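Local coordinates for protein dimethyladenosine transferase, putative (Plasmodium falciparum, PDB 2H1R) that probably uses S-adenosyl-L-methionine to dimethylate adenines of ribosomal RNA, this chain carrying the Rossmann-like methyltransferase domain and the helical part that follows it, at residues D32-A37 / C135-F140; N175-S180 / K186-I191. All blocks are in the same frame, centred on the assembly; numbering follows the deposited sequence.

Contact 1: D32-A37 / C135-F140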
loop_
_atom_site.group_PDB
_atom_site.type_symbol
_atom_site.label_atom_id
_atom_site.label_comp_id
_atom_site.label_asym_id
_atom_site.label_seq_id
_atom_site.Cartn_x
_atom_site.Cartn_y
_atom_site.Cartn_z
ATOM N N ASP A 32 -21.675 8.687 5.323
ATOM C CA ASP A 32 -21.783 9.794 4.365
ATOM C C ASP A 32 -20.428 10.301 3.888
ATOM O O ASP A 32 -20.250 10.627 2.716
ATOM C CB ASP A 32 -22.590 10.965 4.943
ATOM C CG ASP A 32 -24.089 10.725 4.896
ATOM O OD1 ASP A 32 -24.530 9.746 4.248
ATOM O OD2 ASP A 32 -24.831 11.526 5.519
ATOM N N LYS A 33 -19.461 10.353 4.803
ATOM C CA LYS A 33 -18.115 10.825 4.471
ATOM C C LYS A 33 -17.396 9.828 3.566
ATOM O O LYS A 33 -16.642 10.235 2.676
ATOM C CB LYS A 33 -17.301 11.013 5.744
ATOM C CG LYS A 33 -17.827 12.138 6.643
ATOM C CD LYS A 33 -16.786 12.603 7.634
ATOM C CE LYS A 33 -15.725 13.450 6.932
ATOM N NZ LYS A 33 -15.050 14.406 7.865
ATOM N N ILE A 34 -17.606 8.535 3.816
ATOM C CA ILE A 34 -17.014 7.480 2.971
ATOM C C ILE A 34 -17.509 7.668 1.524
ATOM O O ILE A 34 -16.729 7.683 0.573
ATOM C CB ILE A 34 -17.370 6.082 3.541
ATOM C CG1 ILE A 34 -16.543 5.818 4.808
ATOM C CG2 ILE A 34 -17.131 4.930 2.546
ATOM C CD1 ILE A 34 -17.013 4.591 5.631
ATOM N N ILE A 35 -18.831 7.789 1.380
ATOM C CA ILE A 35 -19.479 7.889 0.068
ATOM C C ILE A 35 -18.980 9.133 -0.680
ATOM O O ILE A 35 -18.661 9.063 -1.863
ATOM C CB ILE A 35 -21.026 7.956 0.238
ATOM C CG1 ILE A 35 -21.592 6.641 0.763
ATOM C CG2 ILE A 35 -21.727 8.468 -1.062
ATOM C CD1 ILE A 35 -21.266 5.424 -0.116
ATOM N N TYR A 36 -18.888 10.253 0.027
ATOM C CA TYR A 36 -18.406 11.506 -0.587
ATOM C C TYR A 36 -16.966 11.359 -1.100
ATOM O O TYR A 36 -16.637 11.770 -2.217
ATOM C CB TYR A 36 -18.494 12.677 0.393
ATOM C CG TYR A 36 -18.056 14.013 -0.184
ATOM C CD1 TYR A 36 -18.980 14.879 -0.783
ATOM C CD2 TYR A 36 -16.731 14.408 -0.129
ATOM C CE1 TYR A 36 -18.582 16.109 -1.314
ATOM C CE2 TYR A 36 -16.314 15.625 -0.660
ATOM C CZ TYR A 36 -17.247 16.476 -1.249
ATOM O OH TYR A 36 -16.823 17.691 -1.769
ATOM N N ALA A 37 -16.121 10.762 -0.282
ATOM C CA ALA A 37 -14.734 10.516 -0.664
ATOM C C ALA A 37 -14.588 9.575 -1.874
ATOM O O ALA A 37 -13.663 9.736 -2.678
ATOM C CB ALA A 37 -13.963 9.913 0.559
ATOM N N CYS A 135 -9.878 4.253 -7.082
ATOM C CA CYS A 135 -9.667 4.710 -5.715
ATOM C C CYS A 135 -10.106 3.719 -4.663
ATOM O O CYS A 135 -10.877 2.825 -4.935
ATOM C CB CYS A 135 -10.296 6.089 -5.504
ATOM S SG CYS A 135 -11.707 6.227 -4.464
ATOM N N ALA A 136 -9.574 3.870 -3.458
ATOM C CA ALA A 136 -9.927 3.004 -2.345
ATOM C C ALA A 136 -10.154 3.892 -1.126
ATOM O O ALA A 136 -9.370 4.787 -0.885
ATOM C CB ALA A 136 -8.788 1.975 -2.070
ATOM N N VAL A 137 -11.230 3.666 -0.388
ATOM C CA VAL A 137 -11.512 4.408 0.844
ATOM C C VAL A 137 -11.448 3.342 1.953
ATOM O O VAL A 137 -12.240 2.389 1.975
ATOM C CB VAL A 137 -12.858 5.133 0.780
ATOM C CG1 VAL A 137 -13.064 5.986 2.024
ATOM C CG2 VAL A 137 -12.922 6.032 -0.506
ATOM N N LEU A 138 -10.449 3.466 2.826
ATOM C CA LEU A 138 -10.074 2.368 3.732
ATOM C C LEU A 138 -10.070 2.843 5.182
ATOM O O LEU A 138 -9.485 3.879 5.481
ATOM C CB LEU A 138 -8.694 1.784 3.335
ATOM C CG LEU A 138 -8.485 1.271 1.874
ATOM C CD1 LEU A 138 -7.005 1.003 1.524
ATOM C CD2 LEU A 138 -9.286 0.056 1.566
ATOM N N MET A 139 -10.691 2.077 6.072
ATOM C CA MET A 139 -10.621 2.393 7.497
ATOM C C MET A 139 -9.617 1.473 8.204
ATOM O O MET A 139 -9.653 0.249 8.043
ATOM C CB MET A 139 -12.008 2.357 8.125
ATOM C CG MET A 139 -12.021 2.556 9.616
ATOM S SD MET A 139 -13.696 2.937 10.123
ATOM C CE MET A 139 -14.390 1.318 10.163
ATOM N N PHE A 140 -8.677 2.091 8.910
ATOM C CA PHE A 140 -7.637 1.363 9.645
ATOM C C PHE A 140 -7.597 1.820 11.096
ATOM O O PHE A 140 -7.913 2.960 11.416
ATOM C CB PHE A 140 -6.232 1.631 9.055
ATOM C CG PHE A 140 -6.011 1.113 7.650
ATOM C CD1 PHE A 140 -5.719 -0.230 7.422
ATOM C CD2 PHE A 140 -5.993 1.992 6.573
ATOM C CE1 PHE A 140 -5.490 -0.713 6.136
ATOM C CE2 PHE A 140 -5.754 1.529 5.265
ATOM C CZ PHE A 140 -5.503 0.153 5.050
#

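Contact 2: N175-S180 / K186-I191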
loop_
_atom_site.group_PDB
_atom_site.type_symbol
_atom_site.label_atom_id
_atom_site.label_comp_id
_atom_site.label_asym_id
_atom_site.label_seq_id
_atom_site.Cartn_x
_atom_site.Cartn_y
_atom_site.Cartn_z
ATOM N N ASN A 175 -11.329 11.091 11.113
ATOM C CA ASN A 175 -11.140 10.275 12.284
ATOM C C ASN A 175 -12.415 9.530 12.581
ATOM O O ASN A 175 -13.506 9.999 12.263
ATOM C CB ASN A 175 -10.786 11.149 13.478
ATOM C CG ASN A 175 -9.513 11.895 13.258
ATOM O OD1 ASN A 175 -8.464 11.289 13.129
ATOM N ND2 ASN A 175 -9.599 13.212 13.181
ATOM N N VAL A 176 -12.282 8.351 13.166
ATOM C CA VAL A 176 -13.444 7.604 13.604
ATOM C C VAL A 176 -13.220 7.197 15.051
ATOM O O VAL A 176 -12.458 6.250 15.322
ATOM C CB VAL A 176 -13.655 6.346 12.730
ATOM C CG1 VAL A 176 -14.892 5.600 13.172
ATOM C CG2 VAL A 176 -13.755 6.730 11.251
ATOM N N ASN A 177 -13.886 7.884 15.979
ATOM C CA ASN A 177 -13.761 7.564 17.388
ATOM C C ASN A 177 -14.317 6.196 17.714
ATOM O O ASN A 177 -15.261 5.734 17.058
ATOM C CB ASN A 177 -14.482 8.616 18.239
ATOM C CG ASN A 177 -14.164 8.477 19.745
ATOM O OD1 ASN A 177 -15.024 8.099 20.538
ATOM N ND2 ASN A 177 -12.904 8.768 20.130
ATOM N N ARG A 178 -13.767 5.557 18.746
ATOM C CA ARG A 178 -14.281 4.261 19.203
ATOM C C ARG A 178 -15.800 4.252 19.510
ATOM O O ARG A 178 -16.449 3.209 19.394
ATOM C CB ARG A 178 -13.479 3.792 20.435
ATOM C CG ARG A 178 -13.738 4.661 21.673
ATOM C CD ARG A 178 -12.686 4.448 22.727
ATOM N NE ARG A 178 -11.350 4.877 22.308
ATOM C CZ ARG A 178 -10.224 4.441 22.881
ATOM N NH1 ARG A 178 -10.272 3.565 23.892
ATOM N NH2 ARG A 178 -9.050 4.874 22.438
ATOM N N SER A 179 -16.365 5.396 19.922
ATOM C CA SER A 179 -17.831 5.446 20.259
ATOM C C SER A 179 -18.723 5.224 19.027
ATOM O O SER A 179 -19.933 4.946 19.142
ATOM C CB SER A 179 -18.197 6.769 20.916
ATOM O OG SER A 179 -17.771 7.839 20.094
ATOM N N SER A 180 -18.109 5.372 17.847
ATOM C CA SER A 180 -18.804 5.156 16.550
ATOM C C SER A 180 -18.997 3.667 16.231
ATOM O O SER A 180 -19.584 3.330 15.205
ATOM C CB SER A 180 -18.009 5.837 15.438
ATOM O OG SER A 180 -18.261 7.214 15.511
ATOM N N LYS A 186 -11.404 -0.733 22.160
ATOM C CA LYS A 186 -10.485 -0.006 23.019
ATOM C C LYS A 186 -9.407 0.658 22.164
ATOM O O LYS A 186 -8.248 0.771 22.581
ATOM C CB LYS A 186 -9.866 -0.952 24.073
ATOM C CG LYS A 186 -10.867 -1.518 25.107
ATOM C CD LYS A 186 -11.615 -0.405 25.871
ATOM C CE LYS A 186 -11.208 -0.298 27.355
ATOM N NZ LYS A 186 -9.812 0.192 27.595
ATOM N N VAL A 187 -9.804 1.051 20.952
ATOM C CA VAL A 187 -8.936 1.654 19.928
ATOM C C VAL A 187 -9.755 2.516 18.930
ATOM O O VAL A 187 -10.921 2.222 18.629
ATOM C CB VAL A 187 -8.075 0.599 19.132
ATOM C CG1 VAL A 187 -6.903 0.083 19.955
ATOM C CG2 VAL A 187 -8.914 -0.564 18.625
ATOM N N ASP A 188 -9.133 3.584 18.450
ATOM C CA ASP A 188 -9.752 4.505 17.507
ATOM C C ASP A 188 -9.250 4.270 16.103
ATOM O O ASP A 188 -8.215 3.629 15.925
ATOM C CB ASP A 188 -9.466 5.925 17.932
ATOM C CG ASP A 188 -9.917 6.180 19.362
ATOM O OD1 ASP A 188 -11.140 6.124 19.631
ATOM O OD2 ASP A 188 -9.034 6.404 20.225
ATOM N N SER A 189 -9.985 4.785 15.114
ATOM C CA SER A 189 -9.688 4.481 13.700
ATOM C C SER A 189 -9.591 5.738 12.858
ATOM O O SER A 189 -9.881 6.838 13.322
ATOM C CB SER A 189 -10.736 3.534 13.098
ATOM O OG SER A 189 -10.720 2.235 13.687
ATOM N N VAL A 190 -9.169 5.563 11.607
ATOM C CA VAL A 190 -8.976 6.656 10.680
ATOM C C VAL A 190 -9.343 6.098 9.303
ATOM O O VAL A 190 -9.012 4.960 8.997
ATOM C CB VAL A 190 -7.498 7.137 10.651
ATOM C CG1 VAL A 190 -7.243 8.141 9.487
ATOM C CG2 VAL A 190 -7.110 7.785 11.987
ATOM N N ILE A 191 -10.035 6.907 8.514
ATOM C CA ILE A 191 -10.335 6.569 7.129
ATOM C C ILE A 191 -9.422 7.357 6.228
ATOM O O ILE A 191 -9.296 8.588 6.363
ATOM C CB ILE A 191 -11.821 6.856 6.780
ATOM C CG1 ILE A 191 -12.694 5.995 7.718
ATOM C CG2 ILE A 191 -12.055 6.562 5.257
ATOM C CD1 ILE A 191 -14.123 6.373 7.794
#

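Contact 1: D32-A37 / C135-F140
Ile34 and Val137 mark the closest backbone approach, CA to CA 6.7 Å, where the helix segment 32-37 runs nearly antiparallel to strand segment 135-140, the two axes 158° apart in direction and 9.0 Å at their nearest. No hydrogen bond crosses the gap, and the contact rests mainly on methyl groups, with a little of the Ala37 backbone and the Cys135 sulfur. Val137 points toward the helix and offers both methyls, one to Ile34 and one to Ala37, about a turn of helix apart; Ala37 turns its CB toward the strand, whereas Ile34 flanks it. Val137 CG1, anti to the backbone N (chi1 -175°), meets Ile34 CG2 at 4.2 Å. The other branch, CG2, lies 4.2 Å from Ala37 CB and 4.1 Å from Ala37 C, thus facing backbone as well as methyl. Beyond it, Cys135 SG loosely touches Ala37 O at 4.4 Å. These separations, with just 163 Å² buried, describe light packing; Ile34 also touches Thr111 of strand 109-113 and Leu56, and Ala37 touches Val173 of strand 168-176. Helix 28-38 thus lies across several neighbouring strands, as expected for a helix layered on the mixed seven-strand sheet, order 3-2-1-4-5-7-6, of the class I methyltransferase fold.

Contact 2: N175-S180 / K186-I191
Arg178 reaches Asp188 side-on, giving NE to one carboxylate oxygen and NH2 to the other, although the guanidinium and carboxylate planes are turned 52° apart. The bond from Arg178 NH2 to Asp188 OD2, part of this salt bridge, is short and nearly straight, 2.7 Å with an N-H...O angle of 170°; OD2 lies in the guanidinium plane, yet the donor comes from above the carboxylate plane. NE of Arg178 meets OD1 of Asp188 at 3.0 Å on its syn side, again out of the carboxylate plane. That same OD1 spends its anti lone pair on the backbone N of Arg178, at 2.8 Å, so three N-H groups of one residue hold the carboxylate. With CG lying between its backbone N and carbonyl carbon (chi1 68°) and a bend at chi3, the arginine chain curls until its NE and backbone N converge on OD1, and the Val187 N lies over one guanidinium face, 3.8 Å above it.

Alongside, strands 168-176 and 189-196 form an antiparallel ladder at the edge of the methyltransferase sheet: Val176 and Ser189 are a hydrogen-bonded pair, with Val176 N to Ser189 O at 2.8 Å and Ser189 N to Val176 O at 2.9 Å, while Asn175 and Val190 form the adjoining non-hydrogen-bonded pair. On the face carrying Val176, its CG2 presses obliquely on Ile191 CD1 at 3.5 Å, closer than ordinary carbon contact, and Ile30 of helix 28-38 touches both residues. Past the ladder the chain turns: Asn177 OD1 accepts from the Ser179 backbone N, an Asx turn, and takes Ser179 OG in its carbonyl plane.

In the fold
Contacts 1 and 2 lie in series along the chain, their centres 14 Å apart, and meet in the sheet because strands 135-141 and 189-196 are neighbours. The join is both polar and apolar: Phe140 N lies 2.9 Å from Val190 O, a probable hydrogen bond, and Val137 CG1 packs 3.4 Å from Ile191 CG2. Ile191 also touches Ile34, so the helix of contact 1 spans both. The predicted S-adenosyl-L-methionine site is close by: the side chains of Ile34 and Val176 each come within about 4 Å of that of Leu25, while Asn113 lies about 7 Å from Ile34 and 6 Å from Ser189, side chain to side chain.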